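Local coordinates for protein gamma-glutamyltranspeptidase (Klebsiella pneumoniae subsp. pneumoniae, PDB 5HFT) that converts oxamate to oxalate in the uric acid degradation pathway and belongs to the gamma-glutamyltransferase family, whose members are made as zymogens, at residues 62-67 / 132-137; 56-61 / 139-144; 117-122 / 180-185; 222-227 / 253-258. All blocks are in the same frame, centred on the assembly; numbering follows the deposited sequence.

Interaction 1 of 4, residues 62-67 / 132-137; sequences AAAAAI and SGWVEA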
loop_
_atom_site.group_PDB
_atom_site.type_symbol
_atom_site.label_atom_id
_atom_site.label_comp_id
_atom_site.label_asym_id
_atom_site.label_seq_id
_atom_site.Cartn_x
_atom_site.Cartn_y
_atom_site.Cartn_z
ATOM N N ALA A 62 1.103 13.126 3.909
ATOM C CA ALA A 62 -0.036 13.914 3.457
ATOM C C ALA A 62 -0.871 13.140 2.448
ATOM O O ALA A 62 -2.111 13.170 2.493
ATOM C CB ALA A 62 0.443 15.232 2.854
ATOM N N ALA A 63 -0.211 12.396 1.566
ATOM C CA ALA A 63 -0.941 11.607 0.584
ATOM C C ALA A 63 -1.697 10.460 1.244
ATOM O O ALA A 63 -2.875 10.236 0.948
ATOM C CB ALA A 63 0.016 11.086 -0.481
ATOM N N ALA A 64 -1.051 9.733 2.163
ATOM C CA ALA A 64 -1.731 8.622 2.833
ATOM C C ALA A 64 -3.072 9.056 3.435
ATOM O O ALA A 64 -4.063 8.326 3.358
ATOM C CB ALA A 64 -0.816 8.044 3.909
ATOM N N ALA A 65 -3.128 10.278 3.962
ATOM C CA ALA A 65 -4.340 10.863 4.521
ATOM C C ALA A 65 -5.287 11.353 3.425
ATOM O O ALA A 65 -6.507 11.258 3.578
ATOM C CB ALA A 65 -3.969 12.010 5.464
ATOM N N ALA A 66 -4.751 11.949 2.350
ATOM C CA ALA A 66 -5.592 12.381 1.232
ATOM C C ALA A 66 -6.252 11.200 0.525
ATOM O O ALA A 66 -7.464 11.194 0.310
ATOM C CB ALA A 66 -4.758 13.187 0.242
ATOM N N ILE A 67 -5.464 10.185 0.164
ATOM C CA ILE A 67 -5.975 8.970 -0.474
ATOM C C ILE A 67 -6.868 8.164 0.463
ATOM O O ILE A 67 -7.532 7.216 0.019
ATOM C CB ILE A 67 -4.791 8.129 -1.015
ATOM C CG1 ILE A 67 -5.246 7.077 -2.018
ATOM C CG2 ILE A 67 -4.029 7.430 0.104
ATOM C CD1 ILE A 67 -5.468 7.594 -3.379
ATOM N N SER A 132 0.451 4.385 12.737
ATOM C CA SER A 132 1.760 4.109 13.323
ATOM C C SER A 132 2.869 4.142 12.268
ATOM O O SER A 132 3.999 4.532 12.569
ATOM C CB SER A 132 1.737 2.771 14.079
ATOM O OG SER A 132 1.641 1.652 13.217
ATOM N N GLY A 133 2.563 3.794 11.019
ATOM C CA GLY A 133 3.556 3.964 9.982
ATOM C C GLY A 133 3.844 5.428 9.742
ATOM O O GLY A 133 4.997 5.825 9.595
ATOM N N TRP A 134 2.806 6.259 9.734
ATOM C CA TRP A 134 3.055 7.685 9.558
ATOM C C TRP A 134 3.905 8.232 10.698
ATOM O O TRP A 134 4.859 8.976 10.458
ATOM C CB TRP A 134 1.744 8.468 9.466
ATOM C CG TRP A 134 0.709 7.930 8.515
ATOM C CD1 TRP A 134 0.842 6.902 7.613
ATOM C CD2 TRP A 134 -0.646 8.351 8.441
ATOM N NE1 TRP A 134 -0.350 6.686 6.959
ATOM C CE2 TRP A 134 -1.280 7.566 7.454
ATOM C CE3 TRP A 134 -1.390 9.323 9.111
ATOM C CZ2 TRP A 134 -2.621 7.735 7.125
ATOM C CZ3 TRP A 134 -2.713 9.495 8.770
ATOM C CH2 TRP A 134 -3.314 8.705 7.795
ATOM N N VAL A 135 3.600 7.849 11.944
ATOM C CA VAL A 135 4.334 8.420 13.074
ATOM C C VAL A 135 5.792 7.992 13.019
ATOM O O VAL A 135 6.688 8.798 13.292
ATOM C CB VAL A 135 3.678 8.067 14.433
ATOM C CG1 VAL A 135 3.679 6.594 14.708
ATOM C CG2 VAL A 135 4.406 8.758 15.571
ATOM N N GLU A 136 6.056 6.739 12.622
ATOM C CA GLU A 136 7.434 6.244 12.550
ATOM C C GLU A 136 8.204 6.871 11.386
ATOM O O GLU A 136 9.350 7.309 11.548
ATOM C CB GLU A 136 7.446 4.718 12.435
ATOM C CG GLU A 136 8.814 4.177 12.008
ATOM C CD GLU A 136 9.677 3.763 13.178
ATOM O OE1 GLU A 136 9.113 3.592 14.282
ATOM O OE2 GLU A 136 10.906 3.593 12.998
ATOM N N ALA A 137 7.608 6.884 10.194
ATOM C CA ALA A 137 8.277 7.489 9.047
ATOM C C ALA A 137 8.617 8.951 9.316
ATOM O O ALA A 137 9.657 9.452 8.864
ATOM C CB ALA A 137 7.400 7.364 7.800
#

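Interaction 2 of 4, residues 56-61 / 139-144; sequences AIEAMV and RISRDL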
loop_
_atom_site.group_PDB
_atom_site.type_symbol
_atom_site.label_atom_id
_atom_site.label_comp_id
_atom_site.label_asym_id
_atom_site.label_seq_id
_atom_site.Cartn_x
_atom_site.Cartn_y
_atom_site.Cartn_z
ATOM N N ALA A 56 10.192 13.959 0.921
ATOM C CA ALA A 56 9.371 12.945 0.268
ATOM C C ALA A 56 8.510 12.173 1.263
ATOM O O ALA A 56 7.431 11.690 0.895
ATOM C CB ALA A 56 10.242 11.975 -0.520
ATOM N N ILE A 57 8.976 11.995 2.504
ATOM C CA ILE A 57 8.197 11.209 3.460
ATOM C C ILE A 57 6.979 11.996 3.933
ATOM O O ILE A 57 5.841 11.516 3.859
ATOM C CB ILE A 57 9.079 10.762 4.638
ATOM C CG1 ILE A 57 9.982 9.610 4.207
ATOM C CG2 ILE A 57 8.212 10.302 5.786
ATOM C CD1 ILE A 57 11.224 9.470 5.029
ATOM N N GLU A 58 7.191 13.236 4.373
ATOM C CA GLU A 58 6.066 14.068 4.779
ATOM C C GLU A 58 5.089 14.234 3.618
ATOM O O GLU A 58 3.867 14.249 3.814
ATOM C CB GLU A 58 6.581 15.418 5.287
ATOM C CG GLU A 58 7.659 15.322 6.398
ATOM C CD GLU A 58 8.356 16.655 6.704
ATOM O OE1 GLU A 58 9.004 17.226 5.791
ATOM O OE2 GLU A 58 8.248 17.145 7.851
ATOM N N ALA A 59 5.608 14.340 2.395
ATOM C CA ALA A 59 4.729 14.378 1.233
ATOM C C ALA A 59 3.961 13.078 1.107
ATOM O O ALA A 59 2.791 13.082 0.711
ATOM C CB ALA A 59 5.529 14.663 -0.044
ATOM N N MET A 60 4.604 11.948 1.431
ATOM C CA MET A 60 3.899 10.667 1.398
ATOM C C MET A 60 2.840 10.595 2.484
ATOM O O MET A 60 1.752 10.050 2.266
ATOM C CB MET A 60 4.858 9.499 1.578
ATOM C CG MET A 60 4.145 8.172 1.554
ATOM S SD MET A 60 3.523 7.878 -0.104
ATOM C CE MET A 60 5.041 7.452 -0.960
ATOM N N VAL A 61 3.125 11.159 3.654
ATOM C CA VAL A 61 2.161 11.081 4.739
ATOM C C VAL A 61 0.918 11.890 4.390
ATOM O O VAL A 61 -0.211 11.399 4.515
ATOM C CB VAL A 61 2.791 11.545 6.064
ATOM C CG1 VAL A 61 1.705 11.914 7.041
ATOM C CG2 VAL A 61 3.633 10.443 6.651
ATOM N N ARG A 139 9.294 10.445 12.251
ATOM C CA ARG A 139 10.477 10.473 13.105
ATOM C C ARG A 139 11.721 10.129 12.298
ATOM O O ARG A 139 12.807 10.662 12.559
ATOM C CB ARG A 139 10.307 9.514 14.291
ATOM N N ILE A 140 11.584 9.224 11.322
ATOM C CA ILE A 140 12.676 8.972 10.384
ATOM C C ILE A 140 12.962 10.212 9.561
ATOM O O ILE A 140 14.118 10.599 9.372
ATOM C CB ILE A 140 12.334 7.786 9.465
ATOM C CG1 ILE A 140 12.259 6.469 10.236
ATOM C CG2 ILE A 140 13.288 7.730 8.319
ATOM C CD1 ILE A 140 11.786 5.317 9.376
ATOM N N SER A 141 11.915 10.881 9.087
ATOM C CA SER A 141 12.145 12.032 8.243
ATOM C C SER A 141 12.652 13.222 9.031
ATOM O O SER A 141 13.203 14.149 8.430
ATOM C CB SER A 141 10.895 12.412 7.477
ATOM O OG SER A 141 11.002 13.756 7.035
ATOM N N ARG A 142 12.472 13.245 10.353
ATOM C CA ARG A 142 13.167 14.275 11.117
ATOM C C ARG A 142 14.627 13.897 11.380
ATOM O O ARG A 142 15.467 14.787 11.526
ATOM C CB ARG A 142 12.427 14.550 12.428
ATOM N N ASP A 143 14.964 12.598 11.420
ATOM C CA ASP A 143 16.376 12.223 11.547
ATOM C C ASP A 143 17.122 12.479 10.249
ATOM O O ASP A 143 18.239 13.006 10.268
ATOM C CB ASP A 143 16.555 10.755 11.938
ATOM C CG ASP A 143 15.931 10.419 13.272
ATOM O OD1 ASP A 143 15.674 11.347 14.069
ATOM O OD2 ASP A 143 15.683 9.217 13.513
ATOM N N LEU A 144 16.515 12.127 9.109
ATOM C CA LEU A 144 17.191 12.275 7.824
ATOM C C LEU A 144 17.268 13.734 7.415
ATOM O O LEU A 144 18.354 14.266 7.188
ATOM C CB LEU A 144 16.467 11.448 6.758
ATOM C CG LEU A 144 16.419 9.950 7.050
ATOM C CD1 LEU A 144 15.641 9.224 5.962
ATOM C CD2 LEU A 144 17.849 9.380 7.188
#

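Interaction 3 of 4, residues 117-122 / 180-185; sequences PNRGPQ and LEELRH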
loop_
_atom_site.group_PDB
_atom_site.type_symbol
_atom_site.label_atom_id
_atom_site.label_comp_id
_atom_site.label_asym_id
_atom_site.label_seq_id
_atom_site.Cartn_x
_atom_site.Cartn_y
_atom_site.Cartn_z
ATOM N N PRO A 117 -15.267 -14.772 10.381
ATOM C CA PRO A 117 -16.190 -14.070 9.472
ATOM C C PRO A 117 -15.532 -12.980 8.639
ATOM O O PRO A 117 -14.482 -12.447 9.018
ATOM C CB PRO A 117 -17.224 -13.468 10.434
ATOM C CG PRO A 117 -16.538 -13.420 11.774
ATOM C CD PRO A 117 -15.689 -14.651 11.786
ATOM N N ASN A 118 -16.145 -12.622 7.511
ATOM C CA ASN A 118 -15.544 -11.594 6.672
ATOM C C ASN A 118 -16.042 -10.215 7.041
ATOM O O ASN A 118 -15.267 -9.261 7.049
ATOM C CB ASN A 118 -15.879 -11.831 5.203
ATOM C CG ASN A 118 -15.401 -13.153 4.706
ATOM O OD1 ASN A 118 -14.321 -13.604 5.074
ATOM N ND2 ASN A 118 -16.201 -13.795 3.857
ATOM N N ARG A 119 -17.310 -10.097 7.391
ATOM C CA ARG A 119 -17.893 -8.827 7.780
ATOM C C ARG A 119 -18.379 -8.923 9.224
ATOM O O ARG A 119 -18.327 -9.980 9.846
ATOM C CB ARG A 119 -19.008 -8.439 6.800
ATOM C CG ARG A 119 -18.728 -8.908 5.350
ATOM C CD ARG A 119 -17.629 -8.083 4.631
ATOM N NE ARG A 119 -17.593 -8.355 3.188
ATOM C CZ ARG A 119 -17.150 -7.515 2.247
ATOM N NH1 ARG A 119 -16.690 -6.307 2.569
ATOM N NH2 ARG A 119 -17.173 -7.885 0.966
ATOM N N GLY A 120 -18.822 -7.798 9.769
ATOM C CA GLY A 120 -19.265 -7.733 11.140
ATOM C C GLY A 120 -18.143 -7.423 12.115
ATOM O O GLY A 120 -16.950 -7.514 11.793
ATOM N N PRO A 121 -18.518 -7.070 13.346
ATOM C CA PRO A 121 -17.510 -6.725 14.371
ATOM C C PRO A 121 -16.490 -7.816 14.655
ATOM O O PRO A 121 -15.406 -7.504 15.159
ATOM C CB PRO A 121 -18.363 -6.444 15.618
ATOM C CG PRO A 121 -19.696 -6.019 15.057
ATOM C CD PRO A 121 -19.896 -6.829 13.804
ATOM N N GLN A 122 -16.800 -9.082 14.374
ATOM C CA GLN A 122 -15.854 -10.158 14.625
ATOM C C GLN A 122 -14.780 -10.268 13.548
ATOM O O GLN A 122 -13.767 -10.944 13.763
ATOM C CB GLN A 122 -16.600 -11.489 14.746
ATOM N N LEU A 180 -23.575 -3.441 -1.526
ATOM C CA LEU A 180 -24.622 -2.766 -0.769
ATOM C C LEU A 180 -25.478 -3.760 0.005
ATOM O O LEU A 180 -25.715 -3.575 1.205
ATOM C CB LEU A 180 -25.472 -1.909 -1.714
ATOM C CG LEU A 180 -26.766 -1.249 -1.201
ATOM C CD1 LEU A 180 -26.575 -0.379 0.039
ATOM C CD2 LEU A 180 -27.382 -0.428 -2.320
ATOM N N GLU A 181 -25.879 -4.864 -0.631
ATOM C CA GLU A 181 -26.806 -5.772 0.034
ATOM C C GLU A 181 -26.150 -6.455 1.231
ATOM O O GLU A 181 -26.782 -6.626 2.279
ATOM C CB GLU A 181 -27.333 -6.804 -0.969
ATOM N N GLU A 182 -24.858 -6.748 1.135
ATOM C CA GLU A 182 -24.160 -7.491 2.177
ATOM C C GLU A 182 -23.767 -6.596 3.353
ATOM O O GLU A 182 -24.034 -6.937 4.513
ATOM C CB GLU A 182 -22.931 -8.149 1.549
ATOM C CG GLU A 182 -21.802 -8.530 2.474
ATOM C CD GLU A 182 -20.771 -9.404 1.760
ATOM O OE1 GLU A 182 -20.453 -9.098 0.582
ATOM O OE2 GLU A 182 -20.293 -10.399 2.368
ATOM N N LEU A 183 -23.193 -5.423 3.071
ATOM C CA LEU A 183 -22.783 -4.454 4.083
ATOM C C LEU A 183 -23.885 -3.472 4.496
ATOM O O LEU A 183 -23.622 -2.583 5.314
ATOM C CB LEU A 183 -21.581 -3.658 3.579
ATOM C CG LEU A 183 -20.345 -4.441 3.109
ATOM C CD1 LEU A 183 -19.388 -3.530 2.381
ATOM C CD2 LEU A 183 -19.624 -5.132 4.250
ATOM N N ARG A 184 -25.094 -3.578 3.935
ATOM C CA ARG A 184 -26.121 -2.573 4.202
ATOM C C ARG A 184 -26.381 -2.401 5.699
ATOM O O ARG A 184 -26.714 -1.295 6.157
ATOM C CB ARG A 184 -27.414 -2.956 3.486
ATOM C CG ARG A 184 -28.521 -1.974 3.625
ATOM C CD ARG A 184 -29.772 -2.487 2.954
ATOM N NE ARG A 184 -30.003 -1.862 1.661
ATOM C CZ ARG A 184 -30.029 -2.535 0.517
ATOM N NH1 ARG A 184 -30.225 -1.893 -0.629
ATOM N NH2 ARG A 184 -29.869 -3.854 0.512
ATOM N N HIS A 185 -26.271 -3.480 6.473
ATOM C CA HIS A 185 -26.722 -3.475 7.859
ATOM C C HIS A 185 -25.601 -3.324 8.886
ATOM O O HIS A 185 -25.900 -3.198 10.085
ATOM C CB HIS A 185 -27.516 -4.748 8.128
ATOM C CG HIS A 185 -28.886 -4.724 7.528
ATOM N ND1 HIS A 185 -29.822 -3.763 7.853
ATOM C CD2 HIS A 185 -29.463 -5.513 6.591
ATOM C CE1 HIS A 185 -30.919 -3.969 7.151
ATOM N NE2 HIS A 185 -30.726 -5.021 6.373
#

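Interaction 4 of 4, residues 222-227 / 253-258; sequences GLDSFY and AHRARR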
loop_
_atom_site.group_PDB
_atom_site.type_symbol
_atom_site.label_atom_id
_atom_site.label_comp_id
_atom_site.label_asym_id
_atom_site.label_seq_id
_atom_site.Cartn_x
_atom_site.Cartn_y
_atom_site.Cartn_z
ATOM N N GLY A 222 -1.856 15.097 17.718
ATOM C CA GLY A 222 -0.714 14.346 17.222
ATOM C C GLY A 222 -1.096 12.966 16.705
ATOM O O GLY A 222 -2.060 12.339 17.163
ATOM N N LEU A 223 -0.330 12.483 15.718
ATOM C CA LEU A 223 -0.670 11.219 15.074
ATOM C C LEU A 223 -0.714 10.074 16.069
ATOM O O LEU A 223 -1.528 9.159 15.933
ATOM C CB LEU A 223 0.307 10.885 13.947
ATOM C CG LEU A 223 0.472 11.752 12.689
ATOM C CD1 LEU A 223 -0.873 12.317 12.204
ATOM C CD2 LEU A 223 1.532 12.847 12.882
ATOM N N ASP A 224 0.186 10.074 17.046
ATOM C CA ASP A 224 0.226 8.922 17.935
ATOM C C ASP A 224 -0.962 8.875 18.885
ATOM O O ASP A 224 -1.216 7.818 19.480
ATOM C CB ASP A 224 1.556 8.872 18.695
ATOM C CG ASP A 224 1.955 7.451 19.045
ATOM O OD1 ASP A 224 1.942 6.595 18.129
ATOM O OD2 ASP A 224 2.288 7.180 20.225
ATOM N N SER A 225 -1.711 9.974 19.026
ATOM C CA SER A 225 -2.912 9.946 19.859
ATOM C C SER A 225 -3.909 8.904 19.383
ATOM O O SER A 225 -4.787 8.505 20.149
ATOM C CB SER A 225 -3.558 11.329 19.889
ATOM O OG SER A 225 -4.229 11.621 18.678
ATOM N N PHE A 226 -3.770 8.433 18.146
ATOM C CA PHE A 226 -4.592 7.339 17.639
ATOM C C PHE A 226 -4.450 6.088 18.496
ATOM O O PHE A 226 -5.414 5.328 18.649
ATOM C CB PHE A 226 -4.192 7.083 16.183
ATOM C CG PHE A 226 -5.038 6.075 15.443
ATOM C CD1 PHE A 226 -4.826 4.712 15.605
ATOM C CD2 PHE A 226 -5.965 6.492 14.504
ATOM C CE1 PHE A 226 -5.550 3.775 14.892
ATOM C CE2 PHE A 226 -6.703 5.560 13.792
ATOM C CZ PHE A 226 -6.486 4.191 13.993
ATOM N N TYR A 227 -3.267 5.857 19.069
ATOM C CA TYR A 227 -3.041 4.687 19.915
ATOM C C TYR A 227 -2.837 5.019 21.386
ATOM O O TYR A 227 -2.993 4.128 22.222
ATOM C CB TYR A 227 -1.822 3.889 19.425
ATOM C CG TYR A 227 -1.858 3.559 17.952
ATOM C CD1 TYR A 227 -1.529 4.520 16.988
ATOM C CD2 TYR A 227 -2.213 2.290 17.512
ATOM C CE1 TYR A 227 -1.564 4.226 15.628
ATOM C CE2 TYR A 227 -2.249 1.987 16.151
ATOM C CZ TYR A 227 -1.924 2.961 15.218
ATOM O OH TYR A 227 -1.962 2.668 13.871
ATOM N N ALA A 253 -0.208 -0.651 23.171
ATOM C CA ALA A 253 0.943 -1.553 23.064
ATOM C C ALA A 253 1.539 -1.648 21.661
ATOM O O ALA A 253 2.386 -2.528 21.442
ATOM C CB ALA A 253 0.581 -2.967 23.532
ATOM N N HIS A 254 1.105 -0.838 20.698
ATOM C CA HIS A 254 1.357 -1.133 19.293
ATOM C C HIS A 254 2.307 -0.123 18.673
ATOM O O HIS A 254 2.072 1.086 18.741
ATOM C CB HIS A 254 0.059 -1.182 18.494
ATOM C CG HIS A 254 0.284 -1.399 17.033
ATOM N ND1 HIS A 254 0.418 -0.363 16.134
ATOM C CD2 HIS A 254 0.433 -2.540 16.319
ATOM C CE1 HIS A 254 0.625 -0.857 14.927
ATOM N NE2 HIS A 254 0.642 -2.176 15.011
ATOM N N ARG A 255 3.368 -0.626 18.048
ATOM C CA ARG A 255 4.304 0.201 17.292
ATOM C C ARG A 255 4.468 -0.372 15.888
ATOM O O ARG A 255 4.326 -1.579 15.670
ATOM C CB ARG A 255 5.696 0.301 17.990
ATOM C CG ARG A 255 5.769 1.242 19.198
ATOM C CD ARG A 255 6.063 2.703 18.753
ATOM N NE ARG A 255 5.747 3.687 19.800
ATOM C CZ ARG A 255 5.623 4.997 19.587
ATOM N NH1 ARG A 255 5.773 5.486 18.365
ATOM N NH2 ARG A 255 5.318 5.826 20.584
ATOM N N ALA A 256 4.726 0.500 14.922
ATOM C CA ALA A 256 5.162 -0.010 13.627
ATOM C C ALA A 256 6.482 -0.753 13.802
ATOM O O ALA A 256 7.388 -0.280 14.498
ATOM C CB ALA A 256 5.323 1.124 12.614
ATOM N N ARG A 257 6.593 -1.904 13.144
ATOM C CA ARG A 257 7.803 -2.709 13.137
ATOM C C ARG A 257 8.799 -2.168 12.118
ATOM O O ARG A 257 8.467 -1.345 11.263
ATOM C CB ARG A 257 7.465 -4.157 12.807
ATOM C CG ARG A 257 6.585 -4.822 13.834
ATOM C CD ARG A 257 5.700 -5.891 13.217
ATOM N NE ARG A 257 4.488 -6.052 14.011
ATOM C CZ ARG A 257 3.288 -6.327 13.505
ATOM N NH1 ARG A 257 3.137 -6.466 12.191
ATOM N NH2 ARG A 257 2.233 -6.458 14.308
ATOM N N ARG A 258 10.053 -2.590 12.242
ATOM C CA ARG A 258 11.097 -2.203 11.294
ATOM C C ARG A 258 11.920 -3.407 10.884
ATOM O O ARG A 258 13.090 -3.519 11.253
ATOM C CB ARG A 258 11.996 -1.113 11.870
ATOM C CG ARG A 258 11.232 0.136 12.242
ATOM C CD ARG A 258 11.384 1.163 11.160
ATOM N NE ARG A 258 12.791 1.318 10.848
ATOM C CZ ARG A 258 13.548 2.297 11.316
ATOM N NH1 ARG A 258 13.024 3.220 12.122
ATOM N NH2 ARG A 258 14.833 2.335 10.983
#

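Interaction 1 of 4, residues 62-67 / 132-137
The flat group here is the indole of Trp134, and two neighbouring alanines of the facing helix, Ala64 and Ala65, come at it on a slant. The methyl of Ala64 approaches the pyrrole side, with CB 3.4 Å from Trp134 NE1 and 3.6 Å from CE2; it also reaches CZ2 at 3.7 Å. Farther along the six-membered ring, Trp134 CH2 lies 4.1 Å from Ala65 CB and equally close to the CA of that residue. Trp134 can span the gap because CG stands anti to its carbonyl carbon (chi1 -49°), which sends the long indole across to the other helix. Alanine suits the receiving side: a single methyl per residue leaves room for a broad ring while the CA atoms of Ala64 and Trp134 remain 8.3 Å apart.

This is helix-to-helix packing in the core, with helix 56-70 between two neighbours. Ala63 and Ala66 turn to helix 40-51, where they meet Ala46 and Ser45, whereas Ala64 and Ala65 are the ones that meet Trp134 of helix 130-144. The contact is buried and is one of van der Waals packing, with no hydrogen bond across it. Val61 and Leu77 also pack on the Trp134 side chain. A second protein chain also reaches this place: one of its aromatic side chains packs on Ala64 and one of its polar side chains on Trp134.

Interaction 2 of 4, residues 56-61 / 139-144
Ile57 and Ser141 meet through torsions that put carbon against carbon. In Ile57, CG1 stands anti to the carbonyl carbon and beside the backbone N (chi1 -76°), and CD1 runs on away from CA. The side chain thereby forms a shallow apolar patch, and Ser141 CB settles on it, 3.8 Å from each of Ile57 CB, CG2 and CD1. Ser141 OG, swung anti to its own backbone N (chi1 160°), leaves that patch and passes beside Glu58, with CG of Glu58 3.7 Å from Ser141 OG. Ile57 CD1 also touches Ile140 CG2, at 4.3 Å.

The small serine allows a close approach, the CA atoms of Ile57 and Ser141 being 6.3 Å apart. Its hydroxyl is satisfied outside the contact by a hydrogen bond with Ser55 OG. The buried carboxylate of Glu58 is gripped at both oxygens: OE1 takes the backbone N of Ser55, just ahead of the helix, and OE2 that of Leu149. An acidic group at the amino end of a helix would also be expected to gain from the helix dipole.

The segment axes run nearly antiparallel, at 159°, and approach to 9.5 Å. Ile57 touches strand 80-86 beneath, through Trp83 and Ile85. A layer of antiparallel helices laid on a sheet is consistent with the four-layered αββα core of the Ntn-hydrolases, to which the gamma-glutamyltransferases belong.

Interaction 3 of 4, residues 117-122 / 180-185
Arg119 and Glu182 cross at about a right angle, and the carboxylate comes to the guanidinium obliquely, the two planes being turned 60° apart. Arg119 NE lies 3.5 Å from Glu182 OE2, a salt bridge, and NH2 is also 3.5 Å from OE1, yet no hydrogen bond forms across the contact, and the attraction is one of charge. The arginine chain bends at chi2 (-73°), which lays CD and the guanidinium along the end of Leu183. That leucine takes a different position from the glutamate, with its CG over one face of the guanidinium. Its CD2 is 3.6 Å from both Arg119 NH1 and Arg119 CD, so the branched end covers the apolar stem as well as the flat head.

Each residue type fits its place: the glutamate sits on the exposed side, where charge is cheap, while the leucine is buried beneath the arginine. Arg119 NH1 has its stronger partner elsewhere, in the backbone of another protein chain. The adjoining Gly120, whose positive phi would jam a side chain against the preceding carbonyl O, forms backbone hydrogen bonds with that chain too.

The arrangement is a loop packed on a helix at a chain interface: the long connection between strand 93-97 and helix 130-144 meets helix 180-183 where another chain, probably the small subunit of the processed enzyme, is bound.

Interaction 4 of 4, residues 222-227 / 253-258
Tyr227 reaches from its helical turn toward His254. Its CB points at the other segment, with CG anti to the carbonyl carbon (chi1 -51°). On the ring, CD2 comes within 4.0 Å of His254 ND1, and CE2 is nearer at 3.6 Å, while CZ is already drawing away. The two ring planes are only 19° from parallel but slid apart, with centroids 5.3 Å from each other, so overlap is slight and the approach is oblique. Phe226 CD1 lies over one face of the tyrosine ring, offset toward its rim. At the tip, OH leaves the histidine for helix 130-144 and its approach, making hydrogen bonds with Ala128 O and Ser132 N. The phenol suits this buried place, being flat enough to pack and polar at the end where backbone groups need partners.

Segment 222-227 opens with a type I beta turn, Gly222 to Ser225, that joins the end of helix 209-221 to helix 225-228. Gly222 O accepts twice from Ser225, from its backbone N and from OG at 2.7 Å. The turn presents Asp224 to Arg255, and their side chains cross at about a right angle. Asp224 OD2 is 3.3 Å from Arg255 NH2, but it lies well out of the guanidinium plane, so this salt bridge rests on charge with no N-H aimed at the oxygen; OD1 sits over one face. The stronger partner of Asp224 OD2 is Arg228 NH1, so the carboxylate is shared by two neighbouring arginines, whose positive charges it probably offsets.

In the fold
Interactions 1 and 2 are successive stations on one helix pair, 56-70 with 130-144, their centres 10 Å apart; Trp134 CB touches Val61 CG2 between them. Interaction 4 follows later in the chain, its centre 11 Å from that of interaction 1, and is tied to the pair at Ser132, which meets Tyr227, His254 and Ala256. Interaction 3 stands apart, about 27 Å between centres from interactions 1 and 4 and 36 Å from interaction 2, which lies on the opposite side of the chain's centre. Its segments alternate with those of the helix pair along the sequence. Interactions 1, 2 and 4 form one connected region, while interaction 3 does not touch them; another protein chain reaches all four contacts.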